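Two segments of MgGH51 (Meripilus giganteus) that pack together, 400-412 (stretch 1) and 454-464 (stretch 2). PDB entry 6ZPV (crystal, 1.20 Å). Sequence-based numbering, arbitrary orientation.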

ATOM      1  N   HIS A 400     -11.312  -6.427  11.848  1.00 12.18           N
ATOM      2  CA  HIS A 400     -10.071  -7.053  11.364  1.00 11.90           C
ATOM      3  C   HIS A 400     -10.025  -8.504  11.813  1.00 12.31           C
ATOM      4  O   HIS A 400     -10.331  -8.774  12.968  1.00 13.62           O
ATOM      5  CB  HIS A 400      -8.825  -6.342  11.942  1.00 12.21           C
ATOM      6  CG  HIS A 400      -8.732  -4.893  11.586  1.00 11.20           C
ATOM      7  ND1 HIS A 400      -7.770  -4.075  12.155  1.00 11.83           N
ATOM      8  CD2 HIS A 400      -9.449  -4.122  10.740  1.00 11.23           C
ATOM      9  CE1 HIS A 400      -7.935  -2.861  11.660  1.00 12.08           C
ATOM     10  NE2 HIS A 400      -8.938  -2.839  10.798  1.00 11.59           N
ATOM     11  N   VAL A 401      -9.556  -9.406  10.964  1.00 11.84           N
ATOM     12  CA  VAL A 401      -9.317 -10.805  11.405  1.00 11.92           C
ATOM     13  C   VAL A 401      -8.141 -11.422  10.646  1.00 11.54           C
ATOM     14  O   VAL A 401      -8.128 -11.429   9.403  1.00 12.13           O
ATOM     15  CB  VAL A 401     -10.588 -11.668  11.320  1.00 11.88           C
ATOM     16  CG1 VAL A 401     -11.131 -11.825   9.903  1.00 13.84           C
ATOM     17  CG2 VAL A 401     -10.331 -13.018  11.966  1.00 14.30           C
ATOM     18  N   TYR A 402      -7.233 -11.997  11.394  1.00 11.65           N
ATOM     19  CA  TYR A 402      -6.139 -12.849  10.905  1.00 11.52           C
ATOM     20  C   TYR A 402      -6.331 -14.223  11.486  1.00 11.67           C
ATOM     21  O   TYR A 402      -6.460 -14.383  12.706  1.00 13.14           O
ATOM     22  CB  TYR A 402      -4.797 -12.245  11.290  1.00 12.22           C
ATOM     23  CG  TYR A 402      -4.564 -10.889  10.667  1.00 12.16           C
ATOM     24  CD1 TYR A 402      -4.237 -10.759   9.338  1.00 12.78           C
ATOM     25  CD2 TYR A 402      -4.715  -9.750  11.416  1.00 13.50           C
ATOM     26  CE1 TYR A 402      -4.066  -9.512   8.765  1.00 12.93           C
ATOM     27  CE2 TYR A 402      -4.558  -8.509  10.835  1.00 13.24           C
ATOM     28  CZ  TYR A 402      -4.238  -8.370   9.506  1.00 11.59           C
ATOM     29  OH  TYR A 402      -4.006  -7.152   8.899  1.00 12.39           O
ATOM     30  N   GLN A 403      -6.390 -15.248  10.623  1.00 12.09           N
ATOM     31  CA  GLN A 403      -6.835 -16.589  11.073  1.00 11.73           C
ATOM     32  C   GLN A 403      -6.268 -17.660  10.160  1.00 11.63           C
ATOM     33  O   GLN A 403      -5.474 -17.381   9.230  1.00 12.40           O
ATOM     34  CB  GLN A 403      -8.356 -16.606  11.234  1.00 11.87           C
ATOM     35  CG  GLN A 403      -8.861 -16.600  12.658  1.00 12.83           C
ATOM     36  CD  GLN A 403      -8.477 -17.810  13.486  1.00 13.71           C
ATOM     37  OE1 GLN A 403      -7.991 -18.803  12.934  1.00 14.02           O
ATOM     38  NE2 GLN A 403      -8.659 -17.742  14.807  1.00 16.17           N
ATOM     39  N   THR A 404      -6.659 -18.913  10.371  1.00 12.05           N
ATOM     40  CA  THR A 404      -6.229 -20.012   9.523  1.00 11.97           C
ATOM     41  C   THR A 404      -7.101 -20.077   8.273  1.00 11.90           C
ATOM     42  O   THR A 404      -8.253 -19.619   8.260  1.00 12.31           O
ATOM     43  CB  THR A 404      -6.372 -21.332  10.266  1.00 13.82           C
ATOM     44  OG1 THR A 404      -7.744 -21.626  10.463  1.00 13.68           O
ATOM     45  CG2 THR A 404      -5.595 -21.436  11.566  1.00 13.34           C
ATOM     46  N   PRO A 405      -6.591 -20.734   7.203  1.00 11.94           N
ATOM     47  CA  PRO A 405      -7.468 -20.950   6.040  1.00 12.35           C
ATOM     48  C   PRO A 405      -8.802 -21.604   6.382  1.00 12.76           C
ATOM     49  O   PRO A 405      -9.857 -21.252   5.841  1.00 12.81           O
ATOM     50  CB  PRO A 405      -6.577 -21.814   5.102  1.00 12.62           C
ATOM     51  CG  PRO A 405      -5.178 -21.424   5.487  1.00 12.78           C
ATOM     52  CD  PRO A 405      -5.206 -21.224   6.998  1.00 12.60           C
ATOM     53  N   THR A 406      -8.740 -22.609   7.282  1.00 12.39           N
ATOM     54  CA  THR A 406      -9.937 -23.351   7.682  1.00 12.96           C
ATOM     55  C   THR A 406     -10.934 -22.427   8.389  1.00 13.74           C
ATOM     56  O   THR A 406     -12.132 -22.513   8.136  1.00 13.64           O
ATOM     57  CB  THR A 406      -9.525 -24.548   8.523  1.00 14.18           C
ATOM     58  OG1 THR A 406      -8.768 -25.413   7.668  1.00 15.63           O
ATOM     59  CG2 THR A 406     -10.703 -25.282   9.112  1.00 16.20           C
ATOM     60  N   TRP A 407     -10.415 -21.584   9.290  1.00 12.41           N
ATOM     61  CA  TRP A 407     -11.336 -20.642   9.946  1.00 12.46           C
ATOM     62  C   TRP A 407     -12.123 -19.836   8.913  1.00 12.11           C
ATOM     63  O   TRP A 407     -13.320 -19.585   9.080  1.00 12.75           O
ATOM     64  CB  TRP A 407     -10.543 -19.683  10.867  1.00 12.87           C
ATOM     65  CG  TRP A 407     -11.389 -18.715  11.635  1.00 12.76           C
ATOM     66  CD1 TRP A 407     -11.797 -18.899  12.927  1.00 13.89           C
ATOM     67  CD2 TRP A 407     -11.929 -17.470  11.188  1.00 12.80           C
ATOM     68  NE1 TRP A 407     -12.577 -17.859  13.326  1.00 14.88           N
ATOM     69  CE2 TRP A 407     -12.712 -16.984  12.278  1.00 14.85           C
ATOM     70  CE3 TRP A 407     -11.856 -16.711  10.011  1.00 12.38           C
ATOM     71  CZ2 TRP A 407     -13.431 -15.771  12.186  1.00 14.50           C
ATOM     72  CZ3 TRP A 407     -12.589 -15.549   9.932  1.00 13.20           C
ATOM     73  CH2 TRP A 407     -13.388 -15.082  10.983  1.00 14.37           C
ATOM     74  N   PHE A 408     -11.472 -19.370   7.865  1.00 12.08           N
ATOM     75  CA  PHE A 408     -12.145 -18.518   6.882  1.00 12.00           C
ATOM     76  C   PHE A 408     -13.316 -19.262   6.211  1.00 12.02           C
ATOM     77  O   PHE A 408     -14.407 -18.676   6.094  1.00 13.20           O
ATOM     78  CB  PHE A 408     -11.156 -17.938   5.856  1.00 11.34           C
ATOM     79  CG  PHE A 408     -10.434 -16.734   6.392  1.00 11.63           C
ATOM     80  CD1 PHE A 408     -11.054 -15.491   6.318  1.00 11.30           C
ATOM     81  CD2 PHE A 408      -9.253 -16.815   7.080  1.00 11.65           C
ATOM     82  CE1 PHE A 408     -10.489 -14.367   6.904  1.00 11.84           C
ATOM     83  CE2 PHE A 408      -8.690 -15.694   7.646  1.00 11.19           C
ATOM     84  CZ  PHE A 408      -9.294 -14.461   7.560  1.00 11.98           C
ATOM     85  N   TYR A 409     -13.149 -20.521   5.779  1.00 12.46           N
ATOM     86  CA  TYR A 409     -14.318 -21.196   5.181  1.00 12.58           C
ATOM     87  C   TYR A 409     -15.367 -21.509   6.240  1.00 12.63           C
ATOM     88  O   TYR A 409     -16.554 -21.468   5.959  1.00 14.51           O
ATOM     89  CB  TYR A 409     -13.990 -22.376   4.266  1.00 14.04           C
ATOM     90  CG  TYR A 409     -13.512 -23.633   4.922  1.00 14.40           C
ATOM     91  CD1 TYR A 409     -14.427 -24.439   5.585  1.00 15.91           C
ATOM     92  CD2 TYR A 409     -12.223 -24.102   4.818  1.00 16.10           C
ATOM     93  CE1 TYR A 409     -14.059 -25.667   6.144  1.00 18.43           C
ATOM     94  CE2 TYR A 409     -11.857 -25.361   5.320  1.00 17.30           C
ATOM     95  CZ  TYR A 409     -12.780 -26.146   5.974  1.00 18.04           C
ATOM     96  OH  TYR A 409     -12.395 -27.377   6.495  1.00 23.28           O
ATOM     97  N   GLN A 410     -14.939 -21.842   7.456  1.00 12.93           N
ATOM     98  CA  GLN A 410     -15.825 -22.177   8.552  1.00 14.19           C
ATOM     99  C   GLN A 410     -16.633 -20.965   8.992  1.00 14.30           C
ATOM    100  O   GLN A 410     -17.669 -21.154   9.641  1.00 16.26           O
ATOM    101  CB  GLN A 410     -15.118 -22.800   9.763  1.00 15.67           C
ATOM    102  CG  GLN A 410     -14.579 -24.184   9.462  1.00 18.39           C
ATOM    103  CD  GLN A 410     -13.874 -24.730  10.709  1.00 20.17           C
ATOM    104  OE1 GLN A 410     -13.190 -23.960  11.426  1.00 22.84           O
ATOM    105  NE2 GLN A 410     -13.825 -26.031  10.819  1.00 26.46           N
ATOM    106  N   ASN A 411     -16.185 -19.746   8.701  1.00 13.98           N
ATOM    107  CA  ASN A 411     -16.818 -18.522   9.203  1.00 13.90           C
ATOM    108  C   ASN A 411     -17.365 -17.692   8.064  1.00 13.43           C
ATOM    109  O   ASN A 411     -17.627 -16.491   8.242  1.00 14.92           O
ATOM    110  CB  ASN A 411     -15.845 -17.766  10.122  1.00 15.03           C
ATOM    111  CG  ASN A 411     -15.701 -18.508  11.427  1.00 16.61           C
ATOM    112  OD1 ASN A 411     -16.525 -18.276  12.334  1.00 21.20           O
ATOM    113  ND2 ASN A 411     -14.778 -19.413  11.522  1.00 17.16           N
ATOM    114  N   ALA A 412     -17.720 -18.301   6.943  1.00 13.23           N
ATOM    115  CA  ALA A 412     -18.355 -17.606   5.805  1.00 13.00           C
ATOM    116  C   ALA A 412     -19.740 -17.073   6.155  1.00 12.35           C
ATOM    117  O   ALA A 412     -20.233 -16.200   5.428  1.00 13.38           O
ATOM    118  CB  ALA A 412     -18.445 -18.534   4.620  1.00 14.75           C
ATOM    119  N   VAL A 454      -2.540 -21.721  -2.203  1.00 12.53           N
ATOM    120  CA  VAL A 454      -3.863 -22.062  -2.781  1.00 12.72           C
ATOM    121  C   VAL A 454      -4.848 -22.256  -1.629  1.00 12.50           C
ATOM    122  O   VAL A 454      -5.998 -21.795  -1.671  1.00 13.44           O
ATOM    123  CB  VAL A 454      -3.796 -23.231  -3.734  1.00 12.68           C
ATOM    124  CG1 VAL A 454      -5.158 -23.517  -4.336  1.00 14.72           C
ATOM    125  CG2 VAL A 454      -2.798 -22.991  -4.862  1.00 13.83           C
ATOM    126  N   GLN A 455      -4.419 -22.970  -0.590  1.00 13.18           N
ATOM    127  CA  GLN A 455      -5.256 -23.198   0.594  1.00 14.26           C
ATOM    128  C   GLN A 455      -5.744 -21.864   1.180  1.00 12.41           C
ATOM    129  O   GLN A 455      -6.956 -21.711   1.552  1.00 12.41           O
ATOM    130  CB  GLN A 455      -4.439 -23.986   1.665  1.00 14.29           C
ATOM    131  CG  GLN A 455      -5.249 -24.491   2.877  1.00 15.07           C
ATOM    132  CD  GLN A 455      -4.440 -25.126   3.985  1.00 15.53           C
ATOM    133  OE1 GLN A 455      -3.225 -25.312   3.820  1.00 16.34           O
ATOM    134  NE2 GLN A 455      -5.096 -25.481   5.070  1.00 17.71           N
ATOM    135  N   SER A 456      -4.830 -20.919   1.380  1.00 11.83           N
ATOM    136  CA  SER A 456      -5.231 -19.667   2.075  1.00 11.83           C
ATOM    137  C   SER A 456      -6.138 -18.850   1.176  1.00 11.27           C
ATOM    138  O   SER A 456      -7.157 -18.305   1.649  1.00 11.71           O
ATOM    139  CB  SER A 456      -4.005 -18.892   2.541  1.00 12.33           C
ATOM    140  OG  SER A 456      -3.270 -18.239   1.483  1.00 11.95           O
ATOM    141  N   ALA A 457      -5.874 -18.744  -0.117  1.00 11.14           N
ATOM    142  CA  ALA A 457      -6.681 -17.976  -1.057  1.00 10.81           C
ATOM    143  C   ALA A 457      -8.081 -18.557  -1.162  1.00 11.43           C
ATOM    144  O   ALA A 457      -9.058 -17.812  -1.303  1.00 11.67           O
ATOM    145  CB  ALA A 457      -6.004 -17.908  -2.416  1.00 11.49           C
ATOM    146  N   THR A 458      -8.162 -19.910  -1.194  1.00 11.77           N
ATOM    147  CA  THR A 458      -9.497 -20.531  -1.345  1.00 11.54           C
ATOM    148  C   THR A 458     -10.331 -20.376  -0.082  1.00 11.50           C
ATOM    149  O   THR A 458     -11.552 -20.184  -0.158  1.00 12.03           O
ATOM    150  CB  THR A 458      -9.354 -21.979  -1.811  1.00 12.03           C
ATOM    151  OG1 THR A 458      -8.656 -22.818  -0.892  1.00 14.72           O
ATOM    152  CG2 THR A 458      -8.725 -22.049  -3.167  1.00 12.10           C
ATOM    153  N   GLY A 459      -9.727 -20.468   1.109  1.00 11.98           N
ATOM    154  CA  GLY A 459     -10.452 -20.204   2.358  1.00 12.01           C
ATOM    155  C   GLY A 459     -10.898 -18.763   2.373  1.00 11.82           C
ATOM    156  O   GLY A 459     -12.070 -18.490   2.729  1.00 11.37           O
ATOM    157  N   GLU A 460     -10.031 -17.821   2.042  1.00 11.28           N
ATOM    158  CA  GLU A 460     -10.425 -16.414   1.946  1.00 11.66           C
ATOM    159  C   GLU A 460     -11.591 -16.247   0.965  1.00 10.69           C
ATOM    160  O   GLU A 460     -12.571 -15.545   1.279  1.00 11.38           O
ATOM    161  CB  GLU A 460      -9.263 -15.557   1.504  1.00 11.03           C
ATOM    162  CG  GLU A 460      -8.176 -15.449   2.575  1.00 11.22           C
ATOM    163  CD  GLU A 460      -6.775 -15.196   2.027  1.00 11.70           C
ATOM    164  OE1 GLU A 460      -6.635 -14.923   0.812  1.00 11.01           O
ATOM    165  OE2 GLU A 460      -5.832 -15.218   2.855  1.00 11.80           O
ATOM    166  N   ALA A 461     -11.548 -16.886  -0.189  1.00 11.04           N
ATOM    167  CA  ALA A 461     -12.590 -16.762  -1.188  1.00 11.09           C
ATOM    168  C   ALA A 461     -13.902 -17.277  -0.625  1.00 11.07           C
ATOM    169  O   ALA A 461     -14.968 -16.636  -0.844  1.00 11.13           O
ATOM    170  CB  ALA A 461     -12.221 -17.480  -2.456  1.00 11.60           C
ATOM    171  N   ALA A 462     -13.918 -18.349   0.140  1.00 11.20           N
ATOM    172  CA  ALA A 462     -15.156 -18.818   0.764  1.00 10.92           C
ATOM    173  C   ALA A 462     -15.695 -17.741   1.716  1.00 10.76           C
ATOM    174  O   ALA A 462     -16.893 -17.438   1.694  1.00 11.15           O
ATOM    175  CB  ALA A 462     -14.878 -20.135   1.496  1.00 11.96           C
ATOM    176  N   PHE A 463     -14.827 -17.184   2.540  1.00 11.00           N
ATOM    177  CA  PHE A 463     -15.279 -16.102   3.448  1.00 11.16           C
ATOM    178  C   PHE A 463     -15.807 -14.912   2.617  1.00 10.54           C
ATOM    179  O   PHE A 463     -16.832 -14.299   3.022  1.00 11.12           O
ATOM    180  CB  PHE A 463     -14.069 -15.674   4.279  1.00 11.79           C
ATOM    181  CG  PHE A 463     -14.372 -14.684   5.369  1.00 11.84           C
ATOM    182  CD1 PHE A 463     -14.933 -15.085   6.567  1.00 12.09           C
ATOM    183  CD2 PHE A 463     -13.980 -13.345   5.263  1.00 12.13           C
ATOM    184  CE1 PHE A 463     -15.172 -14.178   7.588  1.00 13.20           C
ATOM    185  CE2 PHE A 463     -14.211 -12.447   6.273  1.00 12.73           C
ATOM    186  CZ  PHE A 463     -14.756 -12.883   7.464  1.00 12.94           C
ATOM    187  N   MET A 464     -15.192 -14.582   1.492  1.00 10.59           N
ATOM    188  CA  MET A 464     -15.624 -13.450   0.653  1.00 10.78           C
ATOM    189  C   MET A 464     -17.000 -13.712   0.042  1.00 10.72           C
ATOM    190  O   MET A 464     -17.736 -12.722  -0.177  1.00 11.28           O
ATOM    191  CB  MET A 464     -14.565 -13.193  -0.408  1.00 11.34           C
ATOM    192  CG  MET A 464     -13.209 -12.682   0.189  1.00 11.95           C
ATOM    193  SD  MET A 464     -11.800 -12.994  -0.848  0.83 11.06           S
ATOM    194  CE  MET A 464     -12.209 -11.775  -2.031  1.00 12.34           C
TER
HETATM  195  O   HOH W   1      -8.020 -25.235   4.933  1.00 17.11           O

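The short helix 405-410 runs alongside helix 454-464 at 20° between N-to-C directions, with axes only 7.1 Å apart at closest approach. No direct hydrogen bond crosses the contact; the 538 Å² buried rests on van der Waals packing, much of it between side-chain carbons and backbone.

Phe463 covers most, 109 Å². Its t rotamer (chi1 -174°) lays the ring among side chains and backbone of stretch 1. Phe408 meets it edge-to-face: centroids lie 5.1 Å apart, planes stand at 85°, and Phe408 CD1 sits 3.5 Å from Phe463 CG. Trp407 adds an oblique contact, CZ3 to Phe463 CE1 at 3.7 Å, and Asn411 O lies 3.4 Å from Phe463 CE1. A flat apolar ring suits a site where Phe408 meets its face and Trp407, Val401 CG1 and Asn411 O gather round it.

Pro405, in the helix's first turn, points its CB toward stretch 2; Pro405 CB lies 3.6 Å from Gln455 O and Pro405 CG 3.8 Å from Ser456 CA. Its ring lacks an amide proton, which costs nothing at this position.

Gly459 permits the close approach. Pro405 O is 3.7 Å from Gly459 CA, and an ideal CB there would fall 2.4 Å from Pro405 O, a clash. Separately, Phe408 CB packs 3.3 Å from Gly459 O. Further along, Ala462 CB, pointing toward stretch 1, meets Tyr409 CB at 3.7 Å, while the end of the Tyr409 side chain leads away.

One water bridges the stretches, its O 2.8 Å from Thr406 OG1 and accepting from Gln455 NE2 at 2.9 Å.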